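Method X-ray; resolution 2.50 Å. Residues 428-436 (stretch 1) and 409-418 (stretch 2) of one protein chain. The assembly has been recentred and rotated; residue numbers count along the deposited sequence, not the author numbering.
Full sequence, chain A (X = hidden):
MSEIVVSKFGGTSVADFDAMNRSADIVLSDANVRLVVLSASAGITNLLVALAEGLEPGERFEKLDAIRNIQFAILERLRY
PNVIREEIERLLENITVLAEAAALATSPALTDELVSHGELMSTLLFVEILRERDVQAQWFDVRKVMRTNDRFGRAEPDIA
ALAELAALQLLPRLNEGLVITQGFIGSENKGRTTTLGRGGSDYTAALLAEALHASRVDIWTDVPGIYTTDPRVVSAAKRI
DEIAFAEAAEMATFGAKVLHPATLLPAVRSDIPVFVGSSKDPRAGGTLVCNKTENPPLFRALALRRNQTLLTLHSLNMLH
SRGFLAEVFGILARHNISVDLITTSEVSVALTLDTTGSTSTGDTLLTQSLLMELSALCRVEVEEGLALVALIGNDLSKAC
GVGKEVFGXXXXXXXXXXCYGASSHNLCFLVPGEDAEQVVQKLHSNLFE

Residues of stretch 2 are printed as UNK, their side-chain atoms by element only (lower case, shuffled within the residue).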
# COMPACT_ATOMS: atom_id res chain seq x y z
N CYS A 428 9.45 -4.39 4.97
CA CYS A 428 9.35 -5.73 4.41
C CYS A 428 9.45 -5.76 2.91
O CYS A 428 9.33 -4.74 2.24
CB CYS A 428 8.02 -6.36 4.81
SG CYS A 428 7.58 -6.03 6.50
N PHE A 429 9.67 -6.95 2.39
CA PHE A 429 9.74 -7.14 0.96
C PHE A 429 9.69 -8.61 0.58
O PHE A 429 9.98 -9.48 1.40
CB PHE A 429 10.98 -6.46 0.39
CG PHE A 429 12.27 -6.99 0.92
CD1 PHE A 429 12.98 -7.96 0.22
CD2 PHE A 429 12.80 -6.49 2.10
CE1 PHE A 429 14.22 -8.42 0.69
CE2 PHE A 429 14.04 -6.94 2.58
CZ PHE A 429 14.74 -7.90 1.87
N LEU A 430 9.27 -8.88 -0.64
CA LEU A 430 9.17 -10.24 -1.13
C LEU A 430 10.36 -10.59 -2.00
O LEU A 430 11.03 -9.71 -2.54
CB LEU A 430 7.87 -10.43 -1.93
CG LEU A 430 6.54 -10.15 -1.19
CD1 LEU A 430 5.37 -10.57 -2.08
CD2 LEU A 430 6.50 -10.91 0.13
N VAL A 431 10.62 -11.89 -2.12
CA VAL A 431 11.69 -12.44 -2.95
C VAL A 431 11.26 -13.87 -3.27
O VAL A 431 10.57 -14.50 -2.47
CB VAL A 431 13.06 -12.47 -2.21
CG1 VAL A 431 13.43 -11.07 -1.76
CG2 VAL A 431 13.00 -13.41 -1.03
N PRO A 432 11.64 -14.39 -4.44
CA PRO A 432 11.23 -15.76 -4.75
C PRO A 432 11.65 -16.73 -3.64
O PRO A 432 12.76 -16.65 -3.11
CB PRO A 432 11.92 -16.03 -6.09
CG PRO A 432 13.11 -15.11 -6.05
CD PRO A 432 12.53 -13.85 -5.48
N GLY A 433 10.74 -17.64 -3.30
CA GLY A 433 10.99 -18.63 -2.26
C GLY A 433 12.39 -19.23 -2.16
O GLY A 433 13.02 -19.14 -1.11
N GLU A 434 12.88 -19.84 -3.24
CA GLU A 434 14.20 -20.48 -3.22
C GLU A 434 15.39 -19.62 -2.79
O GLU A 434 16.37 -20.15 -2.27
CB GLU A 434 14.51 -21.10 -4.59
CG GLU A 434 14.21 -20.21 -5.78
CD GLU A 434 12.72 -20.09 -6.05
OE1 GLU A 434 12.15 -18.99 -5.87
OE2 GLU A 434 12.10 -21.11 -6.43
N ASP A 435 15.31 -18.31 -2.99
CA ASP A 435 16.41 -17.42 -2.61
C ASP A 435 16.20 -16.86 -1.20
O ASP A 435 17.06 -16.17 -0.65
CB ASP A 435 16.52 -16.25 -3.60
CG ASP A 435 16.73 -16.70 -5.04
OD1 ASP A 435 16.67 -15.84 -5.95
OD2 ASP A 435 16.95 -17.91 -5.27
N ALA A 436 15.05 -17.18 -0.61
CA ALA A 436 14.67 -16.70 0.71
C ALA A 436 15.75 -16.69 1.80
O ALA A 436 16.14 -15.63 2.29
CB ALA A 436 13.45 -17.46 1.20
N UNK A 409 23.23 -5.63 -0.48
CA UNK A 409 23.64 -7.02 -0.61
C UNK A 409 22.76 -7.87 -1.53
O UNK A 409 23.18 -8.94 -1.99
c UNK A 409 23.62 -7.71 0.76
c UNK A 409 24.13 -6.75 1.82
c UNK A 409 24.44 -8.98 0.72
N UNK A 410 21.55 -7.39 -1.79
CA UNK A 410 20.58 -8.12 -2.60
C UNK A 410 20.65 -7.89 -4.10
O UNK A 410 19.72 -8.23 -4.82
c UNK A 410 19.19 -7.77 -2.09
c UNK A 410 19.19 -7.74 -0.56
c UNK A 410 19.55 -9.12 -0.04
c UNK A 410 17.85 -7.29 -0.01
N UNK A 411 21.76 -7.32 -4.56
CA UNK A 411 21.93 -7.04 -5.98
C UNK A 411 21.60 -8.24 -6.85
O UNK A 411 20.85 -8.13 -7.81
o UNK A 411 25.97 -6.16 -7.07
c UNK A 411 25.13 -6.07 -7.99
c UNK A 411 23.73 -6.57 -7.74
o UNK A 411 25.40 -5.61 -9.12
c UNK A 411 23.37 -6.59 -6.27
N UNK A 412 22.16 -9.41 -6.51
CA UNK A 412 21.93 -10.65 -7.25
C UNK A 412 20.50 -11.22 -7.23
O UNK A 412 20.24 -12.26 -7.83
c UNK A 412 22.94 -11.60 -6.62
c UNK A 412 23.01 -11.11 -5.20
c UNK A 412 23.11 -9.63 -5.40
N UNK A 413 19.57 -10.53 -6.56
CA UNK A 413 18.20 -11.04 -6.45
C UNK A 413 17.07 -10.24 -7.09
O UNK A 413 17.26 -9.13 -7.58
c UNK A 413 17.86 -11.24 -4.98
c UNK A 413 19.08 -13.39 -4.63
c UNK A 413 18.84 -12.08 -4.24
c UNK A 413 19.51 -11.56 -3.14
c UNK A 413 20.66 -13.65 -2.81
c UNK A 413 20.42 -12.34 -2.43
c UNK A 413 19.99 -14.18 -3.92
N UNK A 414 15.88 -10.83 -7.07
CA UNK A 414 14.72 -10.17 -7.62
C UNK A 414 13.81 -9.72 -6.49
O UNK A 414 13.16 -10.54 -5.86
n UNK A 414 11.51 -11.12 -8.42
o UNK A 414 12.50 -9.53 -9.66
c UNK A 414 13.93 -11.11 -8.53
c UNK A 414 12.58 -10.52 -8.92
N UNK A 415 13.77 -8.43 -6.23
CA UNK A 415 12.87 -7.97 -5.20
C UNK A 415 11.56 -7.75 -5.92
O UNK A 415 11.50 -7.02 -6.91
c UNK A 415 15.42 -6.02 -3.19
c UNK A 415 12.47 -6.25 -3.45
c UNK A 415 13.40 -6.72 -4.57
c UNK A 415 14.81 -7.04 -4.07
N UNK A 416 10.50 -8.41 -5.45
CA UNK A 416 9.19 -8.35 -6.08
C UNK A 416 8.22 -7.33 -5.50
O UNK A 416 7.29 -6.88 -6.18
c UNK A 416 7.13 -9.77 -6.60
c UNK A 416 7.16 -9.64 -8.11
c UNK A 416 4.98 -8.66 -8.75
n UNK A 416 5.37 -7.47 -8.33
n UNK A 416 5.81 -9.70 -8.67
c UNK A 416 8.53 -9.73 -6.01
n UNK A 416 3.76 -8.82 -9.25
N UNK A 417 8.43 -6.98 -4.25
CA UNK A 417 7.52 -6.05 -3.60
C UNK A 417 8.25 -5.42 -2.44
O UNK A 417 9.02 -6.08 -1.75
c UNK A 417 6.29 -6.81 -3.09
c UNK A 417 5.14 -5.98 -2.57
c UNK A 417 5.66 -6.84 -0.02
s UNK A 417 5.42 -5.34 -0.91
N UNK A 418 8.06 -4.12 -2.26
CA UNK A 418 8.69 -3.47 -1.14
C UNK A 418 7.59 -2.65 -0.51
O UNK A 418 6.94 -1.85 -1.16
c UNK A 418 10.57 -2.04 -0.33
c UNK A 418 12.04 -2.60 -2.82
c UNK A 418 10.83 -3.36 -2.41
c UNK A 418 9.84 -2.56 -1.57

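Position 409 carries three carbons, one bearing the other two, and lies out of reach of stretch 1: a beta-branched Val409. Position 410 has four carbons forked at the second. One tip of the fork lies against the ring of Phe429, and the residue is Leu410; its CD1 sits 3.7 Å from Phe429 CZ.

At 411 three carbons run out in a chain, the third holding two oxygens, with nothing of stretch 1 near. This is Glu411, its extended side chain exposed. Position 412 closes three carbons onto its own backbone nitrogen, which makes it Pro412. A type I turn runs from Leu410 to position 413, and the backbone N of 413 donates to Leu410 O at 2.9 Å.

Position 413 shows one carbon and then a six-carbon ring, with no oxygen on it, so it is Phe413. The ring approaches Asp435 obliquely, CD2 to OD1 at 3.7 Å. Position 414 has two carbons, the second with one oxygen and one nitrogen: Asn414. Here the backbone does the nearest work, its O lying 3.4 Å from Pro432 CD, a packing contact with a residue that has no amide hydrogen to offer.

Four carbons forked at the first, with one arm two carbons long, identify 415 as Ile415. Its CG2 reaches Phe429 CD1 at 4.1 Å, so the same ring that meets Leu410 also meets this methyl. Position 416 runs three carbons, a nitrogen, then a carbon with two more nitrogens: Arg416. Its CB starts toward stretch 1, 4.2 Å from Leu430 CB, but the end leads away and its nitrogens are hydrogen-bonded elsewhere in the structure.

Position 417 is unbranched, two carbons, a sulfur and a carbon, hence Met417. Its CE packs on Leu430 CG at 3.6 Å. Position 418 repeats the pattern of Ile415, forked at the first carbon with one longer arm, and is Ile418, its CG1 4.2 Å from Phe429 CB.

The contact works as a short antiparallel pairing with sorted faces. Two backbone bonds centre on Leu430: its N donates to Met417 O at 3.0 Å, and its O accepts from Arg416 N at 3.2 Å. Phe429 and Ile418 share one face of the sheet, Leu430 and Met417 the other. The turn brings Leu410 back to the Phe429 ring, so residues far apart along stretch 2 converge on one aromatic. The rule to read is economical: backbone bonds hold the strands together, while apolar side chains fill both faces.

Stretch 2 409-418: VLEPFNIRMI
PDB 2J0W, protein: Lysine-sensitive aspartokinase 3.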